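Putative hexose oxidase (Nonomuraea sp. ATCC 39727, PDB 5AWV) probably oxidises sugar groups of glycopeptide antibiotics such as teicoplanin, using an FAD cofactor held covalently through two side chains. Local coordinates at residues A71-E76 with V104-S109; H207-A212 with R503-A508; S286-L291 with L326-E331. All coordinates share one frame; numbering follows the deposited sequence.

Interaction 1 of 3, residues A71-E76 with V104-S109; sequences ADAVEE and VIIDMS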
loop_
_atom_site.group_PDB
_atom_site.type_symbol
_atom_site.label_atom_id
_atom_site.label_comp_id
_atom_site.label_asym_id
_atom_site.label_seq_id
_atom_site.Cartn_x
_atom_site.Cartn_y
_atom_site.Cartn_z
ATOM N N ALA A 71 1.935 22.197 2.692
ATOM C CA ALA A 71 1.831 23.287 1.689
ATOM C C ALA A 71 3.089 24.148 1.654
ATOM O O ALA A 71 3.652 24.385 0.561
ATOM C CB ALA A 71 0.646 24.116 1.931
ATOM N N ASP A 72 3.617 24.523 2.814
ATOM C CA ASP A 72 4.925 25.278 2.851
ATOM C C ASP A 72 6.104 24.493 2.302
ATOM O O ASP A 72 7.019 25.036 1.616
ATOM C CB ASP A 72 5.301 25.814 4.257
ATOM C CG ASP A 72 4.173 26.639 4.911
ATOM O OD1 ASP A 72 3.433 27.336 4.164
ATOM O OD2 ASP A 72 4.023 26.589 6.175
ATOM N N ALA A 73 6.148 23.199 2.626
ATOM C CA ALA A 73 7.256 22.359 2.183
ATOM C C ALA A 73 7.185 22.164 0.658
ATOM O O ALA A 73 8.184 22.281 0.016
ATOM C CB ALA A 73 7.251 21.021 2.907
ATOM N N VAL A 74 5.999 21.941 0.114
ATOM C CA VAL A 74 5.798 21.850 -1.329
ATOM C C VAL A 74 6.254 23.162 -2.019
ATOM O O VAL A 74 7.135 23.114 -2.882
ATOM C CB VAL A 74 4.337 21.546 -1.644
ATOM C CG1 VAL A 74 4.082 21.675 -3.130
ATOM C CG2 VAL A 74 4.041 20.046 -1.262
ATOM N N GLU A 75 5.741 24.296 -1.531
ATOM C CA GLU A 75 6.091 25.636 -2.094
ATOM C C GLU A 75 7.570 25.909 -2.093
ATOM O O GLU A 75 8.123 26.441 -3.047
ATOM C CB GLU A 75 5.350 26.766 -1.370
ATOM C CG GLU A 75 4.689 27.849 -2.267
ATOM C CD GLU A 75 3.301 28.276 -1.710
ATOM O OE1 GLU A 75 2.489 28.873 -2.416
ATOM O OE2 GLU A 75 2.945 27.960 -0.559
ATOM N N GLU A 76 8.240 25.557 -1.016
ATOM C CA GLU A 76 9.669 25.620 -0.985
ATOM C C GLU A 76 10.429 24.861 -2.081
ATOM O O GLU A 76 11.429 25.378 -2.631
ATOM C CB GLU A 76 10.197 25.226 0.399
ATOM C CG GLU A 76 11.698 25.455 0.474
ATOM C CD GLU A 76 12.286 25.371 1.875
ATOM O OE1 GLU A 76 13.528 25.222 1.918
ATOM O OE2 GLU A 76 11.538 25.424 2.902
ATOM N N VAL A 104 14.487 16.495 -2.352
ATOM C CA VAL A 104 13.806 16.638 -1.093
ATOM C C VAL A 104 12.820 15.508 -0.918
ATOM O O VAL A 104 12.022 15.244 -1.820
ATOM C CB VAL A 104 13.052 17.948 -1.077
ATOM C CG1 VAL A 104 12.294 18.104 0.187
ATOM C CG2 VAL A 104 14.057 19.125 -1.113
ATOM N N ILE A 105 12.815 14.896 0.263
ATOM C CA ILE A 105 11.718 13.984 0.637
ATOM C C ILE A 105 10.799 14.671 1.622
ATOM O O ILE A 105 11.264 15.199 2.626
ATOM C CB ILE A 105 12.284 12.664 1.210
ATOM C CG1 ILE A 105 13.092 12.003 0.136
ATOM C CG2 ILE A 105 11.131 11.765 1.682
ATOM C CD1 ILE A 105 13.777 10.730 0.535
ATOM N N ILE A 106 9.512 14.787 1.309
ATOM C CA ILE A 106 8.551 15.150 2.296
ATOM C C ILE A 106 8.064 13.835 2.985
ATOM O O ILE A 106 7.355 13.023 2.382
ATOM C CB ILE A 106 7.389 15.953 1.720
ATOM C CG1 ILE A 106 7.967 17.242 1.068
ATOM C CG2 ILE A 106 6.391 16.280 2.800
ATOM C CD1 ILE A 106 6.937 18.092 0.344
ATOM N N ASP A 107 8.413 13.710 4.259
ATOM C CA ASP A 107 8.201 12.502 5.018
ATOM C C ASP A 107 6.988 12.707 5.909
ATOM O O ASP A 107 6.945 13.647 6.695
ATOM C CB ASP A 107 9.451 12.151 5.823
ATOM C CG ASP A 107 9.325 10.784 6.539
ATOM O OD1 ASP A 107 8.292 10.573 7.232
ATOM O OD2 ASP A 107 10.222 9.938 6.334
ATOM N N MET A 108 5.988 11.840 5.770
ATOM C CA MET A 108 4.699 11.990 6.451
ATOM C C MET A 108 4.543 11.287 7.786
ATOM O O MET A 108 3.398 11.235 8.336
ATOM C CB MET A 108 3.577 11.542 5.549
ATOM C CG MET A 108 3.594 12.141 4.124
ATOM S SD MET A 108 3.433 13.935 3.972
ATOM C CE MET A 108 1.698 13.998 3.828
ATOM N N SER A 109 5.647 10.828 8.326
ATOM C CA SER A 109 5.723 10.022 9.565
ATOM C C SER A 109 4.932 10.625 10.740
ATOM O O SER A 109 4.336 9.873 11.561
ATOM C CB SER A 109 7.157 9.912 10.058
ATOM O OG SER A 109 8.008 9.099 9.309
#

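Interaction 2 of 3, residues H207-A212 with R503-A508; sequences HDLWWA and RKVKAA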
loop_
_atom_site.group_PDB
_atom_site.type_symbol
_atom_site.label_atom_id
_atom_site.label_comp_id
_atom_site.label_asym_id
_atom_site.label_seq_id
_atom_site.Cartn_x
_atom_site.Cartn_y
_atom_site.Cartn_z
ATOM N N HIS A 207 -14.660 16.832 -8.085
ATOM C CA HIS A 207 -15.000 15.398 -8.188
ATOM C C HIS A 207 -13.921 14.644 -8.970
ATOM O O HIS A 207 -13.613 13.483 -8.581
ATOM C CB HIS A 207 -16.348 15.190 -8.913
ATOM C CG HIS A 207 -16.926 13.836 -8.731
ATOM N ND1 HIS A 207 -16.984 12.908 -9.740
ATOM C CD2 HIS A 207 -17.437 13.232 -7.645
ATOM C CE1 HIS A 207 -17.591 11.824 -9.324
ATOM N NE2 HIS A 207 -17.924 12.009 -8.068
ATOM N N ASP A 208 -13.394 15.268 -10.031
ATOM C CA ASP A 208 -12.280 14.756 -10.818
ATOM C C ASP A 208 -11.008 14.398 -10.007
ATOM O O ASP A 208 -10.412 13.329 -10.205
ATOM C CB ASP A 208 -11.949 15.592 -12.054
ATOM C CG ASP A 208 -11.502 17.065 -11.732
ATOM O OD1 ASP A 208 -11.801 17.566 -10.596
ATOM O OD2 ASP A 208 -10.839 17.699 -12.634
ATOM N N LEU A 209 -10.579 15.288 -9.105
ATOM C CA LEU A 209 -9.492 15.030 -8.188
ATOM C C LEU A 209 -9.732 13.830 -7.239
ATOM O O LEU A 209 -8.767 13.083 -6.981
ATOM C CB LEU A 209 -9.096 16.279 -7.364
ATOM C CG LEU A 209 -7.800 16.199 -6.568
ATOM C CD1 LEU A 209 -6.632 16.084 -7.524
ATOM C CD2 LEU A 209 -7.633 17.425 -5.712
ATOM N N TRP A 210 -10.909 13.741 -6.662
ATOM C CA TRP A 210 -11.343 12.654 -5.772
ATOM C C TRP A 210 -11.202 11.371 -6.659
ATOM O O TRP A 210 -10.603 10.385 -6.280
ATOM C CB TRP A 210 -12.795 12.787 -5.347
ATOM C CG TRP A 210 -13.347 11.478 -4.944
ATOM C CD1 TRP A 210 -13.088 10.842 -3.774
ATOM C CD2 TRP A 210 -14.133 10.564 -5.752
ATOM N NE1 TRP A 210 -13.678 9.589 -3.801
ATOM C CE2 TRP A 210 -14.291 9.388 -5.009
ATOM C CE3 TRP A 210 -14.694 10.632 -7.029
ATOM C CZ2 TRP A 210 -15.046 8.302 -5.457
ATOM C CZ3 TRP A 210 -15.400 9.563 -7.496
ATOM C CH2 TRP A 210 -15.566 8.376 -6.715
ATOM N N TRP A 211 -11.847 11.386 -7.827
ATOM C CA TRP A 211 -11.813 10.220 -8.713
ATOM C C TRP A 211 -10.339 9.742 -9.045
ATOM O O TRP A 211 -10.058 8.534 -8.979
ATOM C CB TRP A 211 -12.629 10.466 -10.019
ATOM C CG TRP A 211 -12.596 9.311 -10.996
ATOM C CD1 TRP A 211 -13.419 8.253 -11.024
ATOM C CD2 TRP A 211 -11.605 9.080 -11.972
ATOM N NE1 TRP A 211 -13.083 7.410 -12.086
ATOM C CE2 TRP A 211 -11.926 7.864 -12.623
ATOM C CE3 TRP A 211 -10.503 9.801 -12.391
ATOM C CZ2 TRP A 211 -11.189 7.370 -13.710
ATOM C CZ3 TRP A 211 -9.722 9.293 -13.463
ATOM C CH2 TRP A 211 -10.112 8.111 -14.128
ATOM N N ALA A 212 -9.414 10.640 -9.277
ATOM C CA ALA A 212 -8.115 10.252 -9.630
ATOM C C ALA A 212 -7.392 9.506 -8.482
ATOM O O ALA A 212 -6.394 8.794 -8.728
ATOM C CB ALA A 212 -7.302 11.401 -10.053
ATOM N N ARG A 503 -5.143 11.631 -17.381
ATOM C CA ARG A 503 -4.307 12.692 -17.970
ATOM C C ARG A 503 -4.956 14.123 -17.860
ATOM O O ARG A 503 -4.282 15.085 -17.624
ATOM C CB ARG A 503 -3.876 12.276 -19.408
ATOM C CG ARG A 503 -3.215 13.376 -20.153
ATOM C CD ARG A 503 -2.607 12.887 -21.440
ATOM N NE ARG A 503 -1.410 12.106 -21.251
ATOM C CZ ARG A 503 -0.774 11.508 -22.246
ATOM N NH1 ARG A 503 -1.266 11.574 -23.484
ATOM N NH2 ARG A 503 0.334 10.826 -22.021
ATOM N N LYS A 504 -6.256 14.229 -18.016
ATOM C CA LYS A 504 -6.961 15.502 -17.824
ATOM C C LYS A 504 -6.850 16.001 -16.394
ATOM O O LYS A 504 -6.577 17.187 -16.163
ATOM C CB LYS A 504 -8.397 15.385 -18.275
ATOM C CG LYS A 504 -8.458 15.293 -19.800
ATOM C CD LYS A 504 -9.840 14.968 -20.279
ATOM C CE LYS A 504 -9.911 15.099 -21.801
ATOM N NZ LYS A 504 -11.342 14.973 -22.168
ATOM N N VAL A 505 -6.937 15.095 -15.408
ATOM C CA VAL A 505 -6.739 15.461 -14.002
ATOM C C VAL A 505 -5.373 15.985 -13.695
ATOM O O VAL A 505 -5.209 17.045 -13.033
ATOM C CB VAL A 505 -7.109 14.340 -13.017
ATOM C CG1 VAL A 505 -6.991 14.846 -11.601
ATOM C CG2 VAL A 505 -8.536 13.957 -13.230
ATOM N N LYS A 506 -4.361 15.327 -14.261
ATOM C CA LYS A 506 -2.996 15.682 -14.116
ATOM C C LYS A 506 -2.736 17.132 -14.692
ATOM O O LYS A 506 -2.150 17.955 -14.013
ATOM C CB LYS A 506 -2.132 14.652 -14.843
ATOM C CG LYS A 506 -0.672 14.970 -14.955
ATOM C CD LYS A 506 0.014 14.981 -13.577
ATOM C CE LYS A 506 1.499 15.318 -13.728
ATOM N NZ LYS A 506 2.289 15.145 -12.469
ATOM N N ALA A 507 -3.172 17.381 -15.942
ATOM C CA ALA A 507 -3.097 18.692 -16.557
ATOM C C ALA A 507 -3.833 19.767 -15.718
ATOM O O ALA A 507 -3.308 20.896 -15.588
ATOM C CB ALA A 507 -3.685 18.666 -17.961
ATOM N N ALA A 508 -4.987 19.449 -15.148
ATOM C CA ALA A 508 -5.757 20.432 -14.382
ATOM C C ALA A 508 -5.165 20.764 -12.986
ATOM O O ALA A 508 -5.196 21.933 -12.572
ATOM C CB ALA A 508 -7.219 20.031 -14.250
#

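Interaction 3 of 3, residues S286-L291 with L326-E331; sequences SPYTGL and LDAHIE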
loop_
_atom_site.group_PDB
_atom_site.type_symbol
_atom_site.label_atom_id
_atom_site.label_comp_id
_atom_site.label_asym_id
_atom_site.label_seq_id
_atom_site.Cartn_x
_atom_site.Cartn_y
_atom_site.Cartn_z
ATOM N N SER A 286 -21.307 -15.144 -5.321
ATOM C CA SER A 286 -20.817 -16.419 -4.771
ATOM C C SER A 286 -20.791 -16.487 -3.257
ATOM O O SER A 286 -20.294 -15.565 -2.583
ATOM C CB SER A 286 -19.367 -16.661 -5.294
ATOM O OG SER A 286 -18.875 -17.907 -4.805
ATOM N N PRO A 287 -21.152 -17.630 -2.685
ATOM C CA PRO A 287 -20.838 -17.855 -1.256
ATOM C C PRO A 287 -19.344 -17.824 -0.983
ATOM O O PRO A 287 -18.967 -17.579 0.122
ATOM C CB PRO A 287 -21.414 -19.259 -0.964
ATOM C CG PRO A 287 -21.463 -19.881 -2.255
ATOM C CD PRO A 287 -21.585 -18.868 -3.351
ATOM N N TYR A 288 -18.506 -17.943 -2.004
ATOM C CA TYR A 288 -17.058 -17.907 -1.789
ATOM C C TYR A 288 -16.453 -16.472 -1.758
ATOM O O TYR A 288 -15.226 -16.381 -1.666
ATOM C CB TYR A 288 -16.343 -18.736 -2.844
ATOM C CG TYR A 288 -16.641 -20.247 -2.760
ATOM C CD1 TYR A 288 -16.015 -21.076 -1.811
ATOM C CD2 TYR A 288 -17.576 -20.810 -3.625
ATOM C CE1 TYR A 288 -16.308 -22.420 -1.746
ATOM C CE2 TYR A 288 -17.927 -22.154 -3.554
ATOM C CZ TYR A 288 -17.280 -22.959 -2.617
ATOM O OH TYR A 288 -17.606 -24.293 -2.621
ATOM N N THR A 289 -17.293 -15.411 -1.786
ATOM C CA THR A 289 -16.807 -14.066 -1.528
ATOM C C THR A 289 -16.154 -13.959 -0.126
ATOM O O THR A 289 -15.271 -13.121 0.079
ATOM C CB THR A 289 -17.868 -12.974 -1.631
ATOM O OG1 THR A 289 -18.956 -13.301 -0.783
ATOM C CG2 THR A 289 -18.341 -12.808 -3.044
ATOM N N GLY A 290 -16.579 -14.821 0.806
ATOM C CA GLY A 290 -15.980 -14.932 2.160
ATOM C C GLY A 290 -14.681 -15.777 2.286
ATOM O O GLY A 290 -14.124 -15.904 3.397
ATOM N N LEU A 291 -14.148 -16.229 1.153
ATOM C CA LEU A 291 -12.911 -17.019 1.103
ATOM C C LEU A 291 -11.854 -16.300 0.296
ATOM O O LEU A 291 -12.120 -15.641 -0.761
ATOM C CB LEU A 291 -13.197 -18.381 0.411
ATOM C CG LEU A 291 -12.035 -19.376 0.291
ATOM C CD1 LEU A 291 -12.469 -20.849 0.367
ATOM C CD2 LEU A 291 -11.190 -19.160 -0.970
ATOM N N LEU A 326 -14.410 -24.127 2.850
ATOM C CA LEU A 326 -12.956 -24.259 2.964
ATOM C C LEU A 326 -12.509 -25.606 2.390
ATOM O O LEU A 326 -11.572 -25.693 1.559
ATOM C CB LEU A 326 -12.619 -24.153 4.422
ATOM C CG LEU A 326 -11.172 -24.129 4.877
ATOM C CD1 LEU A 326 -10.750 -25.192 5.839
ATOM C CD2 LEU A 326 -10.093 -23.830 3.942
ATOM N N ASP A 327 -13.292 -26.631 2.770
ATOM C CA ASP A 327 -12.974 -28.041 2.348
ATOM C C ASP A 327 -13.135 -28.221 0.905
ATOM O O ASP A 327 -12.296 -28.818 0.238
ATOM C CB ASP A 327 -13.799 -29.050 3.133
ATOM C CG ASP A 327 -13.295 -29.241 4.552
ATOM O OD1 ASP A 327 -12.153 -28.852 4.833
ATOM O OD2 ASP A 327 -14.113 -29.719 5.386
ATOM N N ALA A 328 -14.229 -27.715 0.372
ATOM C CA ALA A 328 -14.471 -27.770 -1.040
ATOM C C ALA A 328 -13.463 -27.045 -1.909
ATOM O O ALA A 328 -13.064 -27.537 -2.977
ATOM C CB ALA A 328 -15.844 -27.266 -1.327
ATOM N N HIS A 329 -13.002 -25.852 -1.477
ATOM C CA HIS A 329 -11.911 -25.209 -2.172
ATOM C C HIS A 329 -10.620 -26.048 -2.186
ATOM O O HIS A 329 -9.939 -26.199 -3.223
ATOM C CB HIS A 329 -11.629 -23.820 -1.469
ATOM C CG HIS A 329 -10.495 -23.056 -2.052
ATOM N ND1 HIS A 329 -10.552 -22.459 -3.287
ATOM C CD2 HIS A 329 -9.262 -22.807 -1.573
ATOM C CE1 HIS A 329 -9.401 -21.870 -3.540
ATOM N NE2 HIS A 329 -8.608 -22.052 -2.500
ATOM N N ILE A 330 -10.259 -26.594 -1.031
ATOM C CA ILE A 330 -9.030 -27.331 -0.972
ATOM C C ILE A 330 -9.114 -28.561 -1.881
ATOM O O ILE A 330 -8.176 -28.869 -2.667
ATOM C CB ILE A 330 -8.757 -27.824 0.472
ATOM C CG1 ILE A 330 -8.334 -26.704 1.369
ATOM C CG2 ILE A 330 -7.674 -28.918 0.478
ATOM C CD1 ILE A 330 -8.489 -27.084 2.817
ATOM N N GLU A 331 -10.225 -29.289 -1.814
ATOM C CA GLU A 331 -10.313 -30.511 -2.663
ATOM C C GLU A 331 -10.309 -30.217 -4.140
ATOM O O GLU A 331 -9.723 -30.988 -4.894
ATOM C CB GLU A 331 -11.560 -31.310 -2.377
ATOM C CG GLU A 331 -11.444 -32.078 -1.107
ATOM C CD GLU A 331 -10.369 -33.157 -1.207
ATOM O OE1 GLU A 331 -10.445 -34.034 -2.093
ATOM O OE2 GLU A 331 -9.450 -33.055 -0.420
#

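Interaction 1 of 3, residues A71-E76 with V104-S109
A73, V74 and I106 meet through aliphatic carbons alone, so no flat group has a face or edge in the contact itself; the flat group to consider is the D107 carboxylate, next along the strand. Two donors from S109 reach its OD1. The backbone N of S109 approaches almost in line with the C–O bond, 2.9 Å from D107 OD1, with an N-H...O angle of 152°, which closes an Asx turn. The hydroxyl comes in on the syn side, 25° out of the carboxylate plane, with S109 OG 2.6 Å from D107 OD1. The other oxygen, OD2, forms a salt bridge with R48, so both oxygens are engaged and the rotation of the group is restrained.

The interface proper depends on one methyl. I106 CD1 lies 3.8 Å from V74 CG2 and 3.9 Å from A73 CB, touching both helix residues at once. I106 is extended beyond CG1 (chi2 175°), which carries CD1 across to the helix. A73 directs its CB toward the strand. V74 leaves the helix in the other direction, yet its CG2, set beside the backbone N, still meets the isoleucine, and the two side chains cross at about a right angle. All three residues are buried.

Around this core, V74 also packs on V185 and V187, A73 on H62, and I106 on V84, while M108 touches FAD. Helix 67-80 connects the parallel strands 60-63 and 84-87, with strand 104-107 between them in the sheet: a beta-alpha-beta crossover within the FAD-binding domain of the PCMH type.

Interaction 2 of 3, residues H207-A212 with R503-A508
V505 presents its two methyls to successive turns of helix 207-212. V505 CG2 lies 3.6 Å from the carbonyl oxygen D208 O and 4.0 Å from D208 CB, whereas V505 CG1 lies 3.8 Å from A212 CB. V505 CG1 is also flanked more loosely by L209 CD1, 4.3 Å away. The split follows from the valine torsion: CG1 is anti to the backbone N and CG2 anti to the carbonyl carbon, so one methyl goes to D208 and the other to A212, four residues apart on one helix face.

The contact is apolar except for D208 O, which already accepts the backbone bond from A212 N and has V505 CG2 lying beside it. OD1 of the D208 carboxylate has two partners. The D208 CG lies between the backbone N and the carbonyl carbon (chi1 62°), which brings D208 OD1 to 3.0 Å from L209 N in a weak bond bent to 133°. The main hold on OD1 is the hydrogen bond with the hydroxyl of Y509, from the partner helix, so a polar link stands beside the valine packing.

The short helix axes pass 9.8 Å apart with 120° between their N-to-C directions, a steep crossing. Further out, W211 makes a cation-pi contact with R501 and packs on L502, which also touches A212. On the flank of helix 207-212 turned to strand 193-199, L209 rests on I196 and A198 and W210 on A198, so this helix lies between that edge strand and helix 499-509 near the C-terminus.

Interaction 3 of 3, residues S286-L291 with L326-E331
Y288, whose hydroxyl touches A328, is held at its backbone by the shortest polar bond here: Y288 N donates to S286 OG at 2.8 Å with an N-H...O angle of 156°. This is an ST turn, and it opens the 3-10 segment 287-290. The backbone bond from L291 N to Y288 O (3.0 Å) comes at the end of the 3-10 segment, where the chain passes into strand 291-298. R170 adds an outer clamp, giving NH2 to the carbonyl of Y288 and NE to that of L291, so polar bonds to backbone carbonyls hold the chain where it enters the strand.

With the backbone set, two side chains reach helix 322-334. Y288 extends its ring so that the phenol oxygen OH comes to 3.7 Å from A328 CB, a contact at the more exposed border of the interface. The inner contact is between L291 and H329. L291 has CG anti to the backbone N (chi1 -178°), and its two methyls divide the work: L291 CD1 sits 3.6 Å from H329 CB, while CD2 hangs over the imidazole. L291 CD2 is 4.0 Å from the centroid of the H329 ring and only 3° off the ring normal, a nearly centred CH-pi contact over one face. L291 CD1 also lies 4.3 Å from L326 CA, next to the helix backbone.

The imidazole is positioned from elsewhere as well: NE2 bonds to S293 OG, and W277 of helix 264-280 meets both H329 and Y288 edge-to-face. L326 and I330 pack on I313 of strand 309-316, with P345 and V342 of strand 340-349 beside them, so helix 322-334 lies against the seven-stranded antiparallel sheet to which strand 291-298 belongs.

How the interactions relate
Along the chain interaction 1 closes first; interaction 2 then brings together segments 291 residues apart at their closest ends, and interaction 3 falls inside that loop. The centres of interactions 1 and 2 are about 21 Å apart, those of 2 and 3 about 39 Å, and those of 1 and 3 about 46 Å, on opposite sides of the chain's centre. None touches another; even interactions 1 and 2 keep about 12 Å between nearest atoms. Interaction 1 belongs to the four-stranded mixed sheet, interaction 2 ties a helix beside the five-stranded sheet to the C-terminal helix, and interaction 3 lies at the seven-stranded sheet. Each contact is thus associated with a different sheet of the fold.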